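Local atomic coordinates of colicin-M immunity protein (Escherichia coli, PDB entry 4AEQ), a protein that protects Escherichia coli cells that harbour the colicin M-encoding plasmid against colicin M. Residues F71-P76 against R80-M85. Numbering follows the deposited sequence.
Sequences FKAEGP and RMYYGM
Phe71 and Tyr82 form an antiparallel hydrogen-bonded pair, as do Ala73 and Arg80; the N-to-C directions of the two short strand segments differ by 143°, and their axes approach to 4.8 Å. Tyr82 N and Phe71 O meet at 2.9 Å and Phe71 N and Tyr82 O at 3.0 Å, closing a reciprocal pair of bonds. Between these pairs Lys72 faces Met81 without direct backbone bonds, their CA atoms 4.5 Å apart, and Arg80 O adds a CA-H...O contact to Lys72 CA. The segments belong to the hairpin of strands 66-74 and 79-87, the two central strands of the chain's four-stranded antiparallel sheet in this YebF/Cmi domain. On the face bearing Phe71, Ala73 and Tyr82, the Phe71 ring leans across to its partner: chi1 of 63° sets CG between backbone N and carbonyl carbon, and Tyr82 CB lies over one ring face, 3.7 Å from the centroid, a CH-pi contact. The two rings are nearly parallel (17°) but slid apart, with Phe71 CE2 3.4 Å from Tyr82 CD1. Ala73 CB meets the Tyr82 ring edge at CE1, 3.7 Å away. Tyr28 of the second subunit packs edge-to-face with both rings, while Tyr82 OH hydrogen-bonds Asp38 OD2 in helix 17-42 of its own chain.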
# COMPACT_ATOMS: atom_id res chain seq x y z
N PHE A 71 6.77 14.67 2.12
CA PHE A 71 6.90 15.30 0.82
C PHE A 71 5.61 16.00 0.43
O PHE A 71 4.56 15.75 1.02
CB PHE A 71 7.32 14.29 -0.26
CG PHE A 71 6.32 13.19 -0.49
CD1 PHE A 71 6.34 12.04 0.29
CD2 PHE A 71 5.39 13.28 -1.51
CE1 PHE A 71 5.43 11.02 0.07
CE2 PHE A 71 4.47 12.27 -1.73
CZ PHE A 71 4.50 11.13 -0.94
N LYS A 72 5.70 16.89 -0.55
CA LYS A 72 4.53 17.56 -1.10
C LYS A 72 4.39 17.16 -2.56
O LYS A 72 5.38 17.09 -3.28
CB LYS A 72 4.68 19.07 -0.98
CG LYS A 72 4.58 19.60 0.43
CD LYS A 72 5.04 21.04 0.53
CE LYS A 72 6.55 21.15 0.37
NZ LYS A 72 7.04 22.54 0.54
N ALA A 73 3.16 16.89 -2.99
CA ALA A 73 2.89 16.58 -4.39
C ALA A 73 2.09 17.74 -4.98
O ALA A 73 1.12 18.20 -4.38
CB ALA A 73 2.13 15.27 -4.51
N GLU A 74 2.49 18.20 -6.16
CA GLU A 74 1.90 19.38 -6.79
C GLU A 74 1.38 19.07 -8.18
O GLU A 74 2.14 18.63 -9.05
CB GLU A 74 2.92 20.51 -6.86
CG GLU A 74 3.61 20.80 -5.54
CD GLU A 74 5.12 20.61 -5.60
OE1 GLU A 74 5.80 21.50 -6.15
OE2 GLU A 74 5.61 19.58 -5.10
N GLY A 75 0.08 19.26 -8.37
CA GLY A 75 -0.54 19.19 -9.68
C GLY A 75 -0.96 20.57 -10.16
O GLY A 75 -0.79 21.56 -9.46
N PRO A 76 -1.53 20.64 -11.37
CA PRO A 76 -2.06 21.92 -11.84
C PRO A 76 -3.31 22.34 -11.07
O PRO A 76 -3.60 23.53 -10.99
CB PRO A 76 -2.39 21.65 -13.31
CG PRO A 76 -2.61 20.18 -13.38
CD PRO A 76 -1.68 19.57 -12.37
N ARG A 80 -0.73 18.63 -2.19
CA ARG A 80 -1.04 17.83 -1.01
C ARG A 80 0.21 17.42 -0.25
O ARG A 80 1.22 17.05 -0.86
CB ARG A 80 -1.82 16.58 -1.41
CG ARG A 80 -2.26 15.71 -0.24
CD ARG A 80 -3.77 15.73 -0.07
NE ARG A 80 -4.28 14.56 0.64
CZ ARG A 80 -4.66 14.55 1.91
NH1 ARG A 80 -4.61 15.67 2.63
NH2 ARG A 80 -5.11 13.44 2.46
N MET A 81 0.14 17.49 1.07
CA MET A 81 1.23 17.04 1.94
C MET A 81 1.07 15.57 2.28
O MET A 81 -0.03 15.10 2.54
CB MET A 81 1.24 17.86 3.23
CG MET A 81 2.11 17.28 4.32
SD MET A 81 3.83 17.72 4.06
CE MET A 81 3.76 19.46 4.47
N TYR A 82 2.18 14.83 2.29
CA TYR A 82 2.18 13.42 2.68
C TYR A 82 3.32 13.11 3.63
O TYR A 82 4.37 13.76 3.58
CB TYR A 82 2.39 12.53 1.46
CG TYR A 82 1.34 12.62 0.38
CD1 TYR A 82 1.48 13.52 -0.67
CD2 TYR A 82 0.24 11.77 0.38
CE1 TYR A 82 0.54 13.58 -1.68
CE2 TYR A 82 -0.70 11.83 -0.62
CZ TYR A 82 -0.55 12.74 -1.65
OH TYR A 82 -1.48 12.82 -2.66
N TYR A 83 3.12 12.10 4.46
CA TYR A 83 4.22 11.47 5.15
C TYR A 83 4.23 10.01 4.71
O TYR A 83 3.35 9.24 5.09
CB TYR A 83 3.99 11.53 6.66
CG TYR A 83 3.76 12.92 7.18
CD1 TYR A 83 2.50 13.51 7.13
CD2 TYR A 83 4.80 13.67 7.72
CE1 TYR A 83 2.28 14.79 7.61
CE2 TYR A 83 4.59 14.94 8.20
CZ TYR A 83 3.34 15.50 8.14
OH TYR A 83 3.13 16.78 8.61
N GLY A 84 5.20 9.65 3.88
CA GLY A 84 5.49 8.25 3.62
C GLY A 84 6.20 7.65 4.80
O GLY A 84 7.24 8.15 5.19
N MET A 85 5.71 6.56 5.36
CA MET A 85 6.55 5.85 6.30
C MET A 85 6.98 4.57 5.62
O MET A 85 6.17 3.69 5.32
CB MET A 85 5.84 5.59 7.62
CG MET A 85 4.84 6.67 7.95
SD MET A 85 3.88 6.29 9.42
CE MET A 85 2.32 5.92 8.64